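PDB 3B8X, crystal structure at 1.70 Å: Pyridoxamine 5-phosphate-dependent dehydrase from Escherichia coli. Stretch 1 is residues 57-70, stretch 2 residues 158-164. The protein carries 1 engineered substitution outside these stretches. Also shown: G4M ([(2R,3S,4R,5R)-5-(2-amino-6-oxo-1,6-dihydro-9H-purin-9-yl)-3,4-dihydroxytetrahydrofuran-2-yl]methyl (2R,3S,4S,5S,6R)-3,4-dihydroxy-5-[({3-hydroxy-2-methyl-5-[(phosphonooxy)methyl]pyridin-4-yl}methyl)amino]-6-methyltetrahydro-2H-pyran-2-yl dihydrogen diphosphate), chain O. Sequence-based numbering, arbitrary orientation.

Stretch 1 57-70: SGSTANLLMIAALF
Stretch 2 158-164: LLEDNCE

A helix and a strand of one chain, distant in sequence, pack nearly antiparallel through a small contact that joins one buried hydrogen bond to an apolar cluster, with the cofactor adduct G4M bound at its polar end. The axes of helix 58-68 and strand 158-161 approach to 10.0 Å, their N-to-C directions differ by 170°, and the stretches bury 327 Å² between them. CA-CA distances set the register and show the gap widening along the helix: G58 to C163 6.2 Å, N62 to D161 7.0 Å, M65 to L159 8.2 Å.

The helix is built with phi near -65° and psi mostly between -20° and -50°, its i to i+4 bonds running from A61 N to S57 O (2.9 Å) through A68 N to L64 O (2.9 Å). S57, extended at -165/169 with chi1 p, caps it: T60 N donates to S57 OG at 3.2 Å, while S57 N donates to T60 OG1 (chi1 p) at 2.9 Å.

Where the backbones come nearest in the register, G58 CA lies 3.7 Å from C163 SG (chi1 m). Glycine fits because an ideal CB would stand 2.7 Å from C163 SG and 2.6 Å from G4M OP4. The helix N-terminus faces the phosphate: G58 N donates to G4M OP2 (2.8 Å), and S59 N and S59 OG (chi1 m) donate to G4M OP1 at 2.9 and 2.5 Å.

One turn on, N62 (chi1 m, chi2 -11°) points its CA-CB bond toward the strand, and N62 ND2 donates to D161 OD2 at 2.9 Å with an angle of 163°. D161 leaves its backbone sideways (chi1 t, chi2 -20°). D161 OD1 accepts from C163 N at 3.0 Å, tying it to the following loop, while D161 OD2 lies 2.7 Å from G4M N1L. The amide thus supplies a donor to a buried acid beside the pyridine nitrogen. Farther along, E164 (m, t, chi3 4°) accepts from G4M O3L at E164 OE2, a very short 2.4 Å.

Strand residues L158 (-109/128), L159 (-123/155) and E160 (-128/137) are extended, so L159 points toward the helix and E160 away. L159 (m, t) presents CD2 to M65 SD at 4.0 Å and CD1 to both I66 CD1 (4.1 Å) and L69 CD1 (3.8 Å). M65 (t, t, p) is long enough to span the wider gap, its CE reaching 3.9 Å from E160 O; I66 (m, m) starts sideways but brings its end nearer, and L69 (m, t) points toward the strand.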

# COMPACT_ATOMS: atom_id res chain seq x y z
N SER B 57 0.89 -6.28 -2.04
CA SER B 57 0.88 -6.55 -3.50
C SER B 57 2.32 -6.57 -3.98
O SER B 57 3.25 -6.25 -3.22
CB SER B 57 0.10 -5.49 -4.30
OG SER B 57 0.70 -4.22 -4.11
N GLY B 58 2.53 -7.03 -5.21
CA GLY B 58 3.87 -7.04 -5.76
C GLY B 58 4.34 -5.57 -5.93
O GLY B 58 5.53 -5.29 -5.91
N SER B 59 3.40 -4.63 -6.09
CA SER B 59 3.78 -3.21 -6.20
C SER B 59 4.32 -2.69 -4.86
O SER B 59 5.32 -1.99 -4.83
CB SER B 59 2.60 -2.33 -6.67
OG SER B 59 2.09 -2.74 -7.93
N THR B 60 3.63 -3.00 -3.75
CA THR B 60 4.14 -2.58 -2.47
C THR B 60 5.37 -3.42 -2.12
O THR B 60 6.20 -3.05 -1.28
CB THR B 60 3.01 -2.63 -1.38
OG1 THR B 60 2.49 -3.96 -1.24
CG2 THR B 60 1.92 -1.66 -1.73
N ALA B 61 5.57 -4.56 -2.77
CA ALA B 61 6.83 -5.27 -2.45
C ALA B 61 8.04 -4.53 -3.08
O ALA B 61 9.09 -4.29 -2.45
CB ALA B 61 6.74 -6.76 -2.95
N ASN B 62 7.85 -4.04 -4.30
CA ASN B 62 8.88 -3.26 -4.94
C ASN B 62 9.07 -1.96 -4.17
O ASN B 62 10.20 -1.47 -4.06
CB ASN B 62 8.43 -2.89 -6.37
CG ASN B 62 8.67 -3.97 -7.37
OD1 ASN B 62 9.35 -4.95 -7.10
ND2 ASN B 62 8.12 -3.79 -8.58
N LEU B 63 7.98 -1.37 -3.66
CA LEU B 63 8.13 -0.12 -2.94
C LEU B 63 9.06 -0.31 -1.73
O LEU B 63 10.02 0.44 -1.53
CB LEU B 63 6.78 0.46 -2.51
CG LEU B 63 6.76 1.79 -1.74
CD1 LEU B 63 7.11 2.99 -2.56
CD2 LEU B 63 5.35 1.91 -1.20
N LEU B 64 8.78 -1.35 -0.96
CA LEU B 64 9.63 -1.67 0.20
C LEU B 64 11.04 -2.08 -0.18
O LEU B 64 11.97 -1.83 0.60
CB LEU B 64 9.00 -2.75 1.09
CG LEU B 64 7.67 -2.42 1.83
CD1 LEU B 64 7.40 -3.21 3.11
CD2 LEU B 64 7.51 -0.96 2.13
N MET B 65 11.19 -2.78 -1.31
CA MET B 65 12.53 -3.20 -1.74
C MET B 65 13.43 -1.98 -1.88
O MET B 65 14.53 -1.94 -1.33
CB MET B 65 12.48 -4.01 -3.04
CG MET B 65 13.83 -4.37 -3.48
SD MET B 65 13.75 -5.53 -4.87
CE MET B 65 12.92 -4.60 -6.20
N ILE B 66 12.96 -0.97 -2.61
CA ILE B 66 13.72 0.29 -2.79
C ILE B 66 13.90 1.08 -1.48
O ILE B 66 14.96 1.57 -1.13
CB ILE B 66 13.02 1.20 -3.85
CG1 ILE B 66 12.90 0.44 -5.16
CG2 ILE B 66 13.77 2.50 -4.04
CD1 ILE B 66 14.24 -0.16 -5.61
N ALA B 67 12.81 1.26 -0.77
CA ALA B 67 12.88 2.02 0.47
C ALA B 67 13.89 1.47 1.47
O ALA B 67 14.64 2.19 2.13
CB ALA B 67 11.53 2.06 1.08
N ALA B 68 13.84 0.16 1.68
CA ALA B 68 14.75 -0.41 2.65
C ALA B 68 16.21 -0.02 2.45
O ALA B 68 16.94 0.09 3.41
CB ALA B 68 14.61 -1.90 2.66
N LEU B 69 16.64 0.13 1.20
CA LEU B 69 18.02 0.46 0.90
C LEU B 69 18.47 1.82 1.40
O LEU B 69 19.65 2.12 1.47
CB LEU B 69 18.29 0.34 -0.60
CG LEU B 69 18.06 -1.06 -1.15
CD1 LEU B 69 18.01 -1.10 -2.69
CD2 LEU B 69 19.07 -2.03 -0.58
N PHE B 70 17.50 2.64 1.80
CA PHE B 70 17.81 3.97 2.29
C PHE B 70 17.96 3.93 3.79
O PHE B 70 18.41 4.89 4.41
CB PHE B 70 16.68 4.94 1.90
CG PHE B 70 16.67 5.31 0.45
CD1 PHE B 70 16.33 4.37 -0.52
CD2 PHE B 70 17.00 6.62 0.04
CE1 PHE B 70 16.38 4.68 -1.86
CE2 PHE B 70 17.09 6.95 -1.30
CZ PHE B 70 16.73 6.00 -2.27
N LEU B 158 22.36 -5.69 -6.88
CA LEU B 158 21.48 -6.35 -7.83
C LEU B 158 20.14 -6.61 -7.14
O LEU B 158 20.10 -7.23 -6.03
CB LEU B 158 22.08 -7.71 -8.24
CG LEU B 158 21.23 -8.61 -9.12
CD1 LEU B 158 21.00 -7.97 -10.49
CD2 LEU B 158 21.81 -9.98 -9.23
N LEU B 159 19.07 -6.16 -7.81
CA LEU B 159 17.71 -6.39 -7.30
C LEU B 159 16.97 -7.13 -8.37
O LEU B 159 17.31 -6.95 -9.51
CB LEU B 159 17.01 -5.06 -7.14
CG LEU B 159 17.77 -4.27 -6.06
CD1 LEU B 159 17.26 -2.85 -6.00
CD2 LEU B 159 17.71 -5.00 -4.72
N GLU B 160 15.92 -7.89 -8.06
CA GLU B 160 15.14 -8.51 -9.12
C GLU B 160 13.70 -8.16 -8.85
O GLU B 160 13.26 -8.21 -7.70
CB GLU B 160 15.16 -10.03 -9.01
CG GLU B 160 16.37 -10.73 -9.61
CD GLU B 160 16.36 -12.22 -9.31
OE1 GLU B 160 15.74 -13.00 -10.07
OE2 GLU B 160 16.91 -12.62 -8.26
N ASP B 161 12.97 -7.80 -9.88
CA ASP B 161 11.54 -7.62 -9.74
C ASP B 161 11.10 -8.97 -10.35
O ASP B 161 11.29 -9.18 -11.54
CB ASP B 161 11.02 -6.43 -10.56
CG ASP B 161 9.47 -6.42 -10.67
OD1 ASP B 161 8.91 -7.51 -10.44
OD2 ASP B 161 8.83 -5.35 -10.96
N ASN B 162 10.69 -9.91 -9.51
CA ASN B 162 10.25 -11.21 -9.98
C ASN B 162 8.73 -11.44 -9.95
O ASN B 162 8.26 -12.57 -9.91
CB ASN B 162 10.89 -12.36 -9.20
CG ASN B 162 11.00 -13.66 -10.05
OD1 ASN B 162 11.36 -13.62 -11.23
ND2 ASN B 162 10.71 -14.80 -9.44
N CYS B 163 7.98 -10.37 -10.14
CA CYS B 163 6.55 -10.47 -10.11
C CYS B 163 5.92 -11.21 -11.28
O CYS B 163 4.75 -11.59 -11.18
CB CYS B 163 5.96 -9.05 -9.92
SG CYS B 163 6.30 -8.32 -8.28
N GLU B 164 6.65 -11.43 -12.38
CA GLU B 164 6.06 -12.13 -13.51
C GLU B 164 6.68 -13.49 -13.68
O GLU B 164 6.26 -14.25 -14.54
CB GLU B 164 6.21 -11.37 -14.84
CG GLU B 164 5.65 -9.95 -14.75
CD GLU B 164 5.84 -9.13 -16.02
OE1 GLU B 164 6.34 -9.66 -17.03
OE2 GLU B 164 5.51 -7.92 -15.99
OP3 G4M O . -0.04 -6.46 -9.55
PL G4M O . 1.02 -6.38 -8.37
OP1 G4M O . 0.96 -4.98 -7.55
OP2 G4M O . 0.76 -7.60 -7.35
OP4 G4M O . 2.51 -6.65 -8.99
C5B G4M O . 2.91 -5.48 -9.64
C5L G4M O . 3.94 -5.87 -10.64
C6L G4M O . 5.27 -5.59 -10.38
N1L G4M O . 6.19 -5.88 -11.28
C2L G4M O . 5.91 -6.44 -12.44
C2A G4M O . 7.01 -6.69 -13.44
C3L G4M O . 4.61 -6.80 -12.78
O3L G4M O . 4.39 -7.31 -14.01
C4L G4M O . 3.58 -6.54 -11.82
C4A G4M O . 2.24 -6.85 -12.07
N4A G4M O . 1.90 -7.31 -13.24
C4G G4M O . 0.56 -7.72 -13.45
C5G G4M O . 0.12 -7.48 -14.87
C6G G4M O . 1.14 -8.05 -15.86
O5G G4M O . -1.06 -8.28 -14.95
C3G G4M O . -0.42 -6.95 -12.55
O3G G4M O . -0.82 -7.83 -11.50
C2G G4M O . -1.69 -6.56 -13.36
O2G G4M O . -2.78 -6.19 -12.51
C1G G4M O . -2.14 -7.71 -14.23
O1G G4M O . -2.95 -7.13 -15.25
P2 G4M O . -4.24 -7.91 -15.75
O3P G4M O . -3.87 -9.45 -16.05
O4P G4M O . -4.67 -7.28 -17.18
OPP G4M O . -5.28 -7.70 -14.53
P G4M O . -6.78 -8.15 -14.89
O1P G4M O . -7.50 -7.54 -16.20
O2P G4M O . -7.53 -7.63 -13.58
O5' G4M O . -6.92 -9.72 -14.72
C5' G4M O . -6.67 -10.38 -15.94
C4' G4M O . -7.83 -11.34 -16.18
O4' G4M O . -8.19 -11.99 -14.92
C3' G4M O . -9.08 -10.55 -16.63
O3' G4M O . -9.81 -11.41 -17.49
C2' G4M O . -9.83 -10.29 -15.30
O2' G4M O . -11.24 -10.21 -15.58
C1' G4M O . -9.53 -11.59 -14.57
N9 G4M O . -9.66 -11.44 -13.12
C8 G4M O . -8.86 -10.67 -12.33
N7 G4M O . -9.26 -10.82 -11.08
C4 G4M O . -10.56 -12.11 -12.33
C5 G4M O . -10.30 -11.71 -11.00
C6 G4M O . -11.10 -12.27 -9.93
O6 G4M O . -10.94 -11.99 -8.76
N3 G4M O . -11.54 -12.98 -12.59
C2 G4M O . -12.27 -13.47 -11.60
N1 G4M O . -12.07 -13.14 -10.29
N2 G4M O . -13.27 -14.34 -11.89